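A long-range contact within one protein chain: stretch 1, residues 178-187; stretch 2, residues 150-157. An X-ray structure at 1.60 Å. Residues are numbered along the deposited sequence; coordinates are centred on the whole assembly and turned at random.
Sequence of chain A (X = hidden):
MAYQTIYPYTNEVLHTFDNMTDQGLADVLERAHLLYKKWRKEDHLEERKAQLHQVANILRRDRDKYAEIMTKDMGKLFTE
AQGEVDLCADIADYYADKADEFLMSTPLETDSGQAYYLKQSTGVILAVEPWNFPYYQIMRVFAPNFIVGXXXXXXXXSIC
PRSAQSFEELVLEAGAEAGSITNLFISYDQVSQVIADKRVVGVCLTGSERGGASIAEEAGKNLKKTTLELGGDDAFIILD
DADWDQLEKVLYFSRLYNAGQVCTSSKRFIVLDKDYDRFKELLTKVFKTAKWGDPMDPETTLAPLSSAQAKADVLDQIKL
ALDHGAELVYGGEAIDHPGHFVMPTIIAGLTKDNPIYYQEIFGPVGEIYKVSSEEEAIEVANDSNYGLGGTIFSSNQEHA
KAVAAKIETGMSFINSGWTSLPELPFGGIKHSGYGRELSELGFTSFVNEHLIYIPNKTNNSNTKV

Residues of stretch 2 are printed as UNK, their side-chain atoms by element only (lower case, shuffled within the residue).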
# COMPACT_ATOMS: atom_id res chain seq x y z
N ALA A 178 24.20 5.61 -14.48
CA ALA A 178 24.59 5.29 -13.11
C ALA A 178 23.54 5.82 -12.14
O ALA A 178 23.15 7.00 -12.20
CB ALA A 178 25.96 5.87 -12.79
N GLY A 179 23.09 4.95 -11.25
CA GLY A 179 22.06 5.32 -10.29
C GLY A 179 20.73 4.68 -10.60
O GLY A 179 19.83 4.67 -9.75
N SER A 180 20.57 4.14 -11.81
CA SER A 180 19.31 3.46 -12.17
C SER A 180 19.01 2.33 -11.17
O SER A 180 17.88 2.18 -10.68
CB SER A 180 19.36 2.92 -13.60
OG SER A 180 19.40 3.98 -14.54
N ILE A 181 20.04 1.55 -10.86
CA ILE A 181 20.00 0.67 -9.70
C ILE A 181 21.39 0.60 -9.09
O ILE A 181 22.39 0.56 -9.81
CB ILE A 181 19.43 -0.74 -10.03
CG1 ILE A 181 19.18 -1.53 -8.73
CG2 ILE A 181 20.34 -1.51 -10.98
CD1 ILE A 181 18.36 -2.80 -8.94
N THR A 182 21.47 0.63 -7.76
CA THR A 182 22.75 0.52 -7.09
C THR A 182 22.65 -0.50 -5.97
O THR A 182 21.76 -0.42 -5.12
CB THR A 182 23.20 1.86 -6.50
OG1 THR A 182 23.17 2.87 -7.52
CG2 THR A 182 24.61 1.76 -5.93
N ASN A 183 23.56 -1.47 -5.98
CA ASN A 183 23.60 -2.44 -4.91
C ASN A 183 24.21 -1.81 -3.65
O ASN A 183 25.19 -1.07 -3.72
CB ASN A 183 24.42 -3.66 -5.32
CG ASN A 183 24.55 -4.65 -4.21
OD1 ASN A 183 23.54 -5.07 -3.63
ND2 ASN A 183 25.78 -5.00 -3.85
N LEU A 184 23.63 -2.12 -2.49
CA LEU A 184 24.14 -1.60 -1.22
C LEU A 184 24.61 -2.71 -0.30
O LEU A 184 23.80 -3.43 0.29
CB LEU A 184 23.05 -0.80 -0.50
CG LEU A 184 22.21 0.21 -1.28
CD1 LEU A 184 21.18 0.84 -0.36
CD2 LEU A 184 23.09 1.29 -1.90
N PHE A 185 25.93 -2.87 -0.16
CA PHE A 185 26.46 -3.82 0.81
C PHE A 185 26.45 -3.12 2.17
O PHE A 185 27.48 -2.62 2.63
CB PHE A 185 27.89 -4.25 0.44
CG PHE A 185 27.96 -5.24 -0.71
CD1 PHE A 185 27.07 -6.31 -0.79
CD2 PHE A 185 28.91 -5.09 -1.71
CE1 PHE A 185 27.13 -7.20 -1.84
CE2 PHE A 185 28.99 -6.00 -2.76
CZ PHE A 185 28.10 -7.05 -2.83
N ILE A 186 25.28 -3.06 2.80
CA ILE A 186 25.12 -2.28 4.02
C ILE A 186 24.57 -3.08 5.21
O ILE A 186 24.02 -4.18 5.06
CB ILE A 186 24.22 -1.05 3.79
CG1 ILE A 186 22.87 -1.47 3.20
CG2 ILE A 186 24.92 -0.03 2.89
CD1 ILE A 186 21.84 -0.35 3.17
N SER A 187 24.72 -2.50 6.40
CA SER A 187 24.25 -3.11 7.64
C SER A 187 22.78 -2.80 7.83
O SER A 187 22.23 -1.94 7.16
CB SER A 187 25.01 -2.53 8.82
OG SER A 187 24.68 -1.16 8.97
N UNK A 150 11.66 5.68 -11.35
CA UNK A 150 12.09 5.65 -9.94
C UNK A 150 13.43 4.94 -9.86
O UNK A 150 13.48 3.71 -10.03
c UNK A 150 11.11 4.84 -9.07
n UNK A 150 8.73 4.71 -8.67
o UNK A 150 9.64 6.73 -8.92
c UNK A 150 9.76 5.52 -8.89
N UNK A 151 14.52 5.69 -9.61
CA UNK A 151 15.81 5.02 -9.39
C UNK A 151 15.70 4.07 -8.19
O UNK A 151 14.89 4.31 -7.29
c UNK A 151 16.11 7.40 -9.70
c UNK A 151 14.63 7.15 -9.45
c UNK A 151 16.77 6.18 -9.08
N UNK A 152 16.50 3.00 -8.18
CA UNK A 152 16.38 1.98 -7.14
C UNK A 152 17.70 1.78 -6.41
O UNK A 152 18.79 1.87 -7.01
c UNK A 152 15.91 0.68 -7.79
c UNK A 152 13.22 -1.12 -7.49
c UNK A 152 15.83 -0.53 -6.88
s UNK A 152 14.85 -1.85 -7.64
N UNK A 153 17.61 1.54 -5.11
CA UNK A 153 18.76 1.06 -4.35
C UNK A 153 18.38 -0.29 -3.78
O UNK A 153 17.22 -0.50 -3.38
c UNK A 153 18.11 2.37 -2.28
c UNK A 153 19.23 2.06 -3.26
c UNK A 153 19.73 3.35 -3.91
N UNK A 154 19.33 -1.22 -3.80
CA UNK A 154 19.07 -2.63 -3.51
C UNK A 154 19.83 -3.13 -2.29
O UNK A 154 21.06 -3.04 -2.24
c UNK A 154 20.15 -5.68 -5.69
c UNK A 154 19.47 -3.47 -4.71
c UNK A 154 18.09 -5.52 -4.25
c UNK A 154 19.51 -4.99 -4.49
N UNK A 155 19.10 -3.66 -1.32
CA UNK A 155 19.73 -4.40 -0.24
C UNK A 155 19.38 -5.87 -0.45
O UNK A 155 18.22 -6.27 -0.31
c UNK A 155 19.24 -3.89 1.11
c UNK A 155 20.17 -4.25 2.27
c UNK A 155 19.73 -5.52 2.93
n UNK A 155 21.21 -7.41 3.58
c UNK A 155 20.78 -6.02 3.93
N UNK A 156 20.38 -6.67 -0.82
CA UNK A 156 20.17 -8.08 -1.10
C UNK A 156 20.59 -8.95 0.07
O UNK A 156 21.17 -8.45 1.04
c UNK A 156 20.10 -9.50 -4.60
c UNK A 156 20.95 -8.48 -2.37
n UNK A 156 19.30 -10.57 -4.90
c UNK A 156 18.94 -11.16 -3.77
c UNK A 156 20.22 -9.44 -3.25
n UNK A 156 19.48 -10.49 -2.76
N UNK A 157 20.29 -10.24 -0.01
CA UNK A 157 20.66 -11.20 1.03
C UNK A 157 22.17 -11.26 1.22
O UNK A 157 22.93 -11.13 0.26
c UNK A 157 20.13 -12.58 0.69
O HOH W 1 15.26 2.41 -11.80
O HOH W 2 20.69 4.01 -7.30
O HOH W 3 23.19 -5.90 -1.02

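Position 150 carries two side-chain carbons, the second bonded to one oxygen and one nitrogen: a short amide, with its CA-to-CB bond pointing away from stretch 1. This is Asn 150, and both amide atoms are hydrogen-bonded elsewhere in the structure. A water donates to Asn 150 O (2.8 Å) and to Ser 180 O (2.9 Å), joining the two stretches just before direct pairing begins.

At position 151 three carbons close a ring onto the backbone N, and its CB lies 3.5 Å from Gly 179 O; this is Pro 151. Lacking an N-H, proline loses nothing here, because the first direct backbone bond is made by the next residue.

Position 152 has an unbranched chain of two carbons, a sulfur and a terminal carbon, and the sulfur lies 3.9 Å from Ile 181 CD1: Met 152. The apolar contact suits a buried sheet face, while the end of the chain leads away. Met 152 N donates to Ser 180 O (3.0 Å), and Met 152 O accepts from Thr 182 N (3.0 Å).

Position 153 bears one carbon carrying two more. It shares a face with Thr 182, and its CB meets Leu 184 CD1 at 3.7 Å; the compact beta-branched side chain is Val 153. Beta-branching is well accommodated by the extended backbone.

At position 154 four carbons fork at the second. They lie on the face of Ile 181 and Asn 183, with CB 4.4 Å from Ile 181 CD1, giving Leu 154. It has the largest area covered by stretch 1 of any residue in its stretch, a fitting place for a wholly apolar side chain.

Position 155 shows four carbons in a row ending in nitrogen, the second carbon 4.0 Å from Ile 186 CG1: Lys 155. The aliphatic part packs on Ile 186, while Lys 155 NZ donates to the backbone O of position 156 (2.7 Å), so the buried amine is not left unpaired.

Position 156 has one carbon, then a five-membered ring of three carbons and two nitrogens; its CB lies 4.5 Å from Asn 183 OD1. This is His 156, whose two ring nitrogens suit it to two partners: ND1 accepts from the backbone N of position 157 (2.9 Å), and NE2 bonds elsewhere in the structure. A water accepts from His 156 N and donates to Asn 183 OD1 and Leu 184 O.

Position 157, with a single side-chain carbon beyond reach of stretch 1, is Ala 157; the contact makes no demand on its side chain.

The contact is a parallel strand pairing. Thr 182 O accepts from Leu 154 N (2.9 Å), and Leu 184 N donates to Leu 154 O (2.7 Å), completing a four-bond ladder. Ile 181 packs on Met 152 and Leu 154, and Leu 184 on Val 153; waters bridge the stretches at the ends of the ladder and alongside it.

Stretch 2 150-157: NPMVLKHA
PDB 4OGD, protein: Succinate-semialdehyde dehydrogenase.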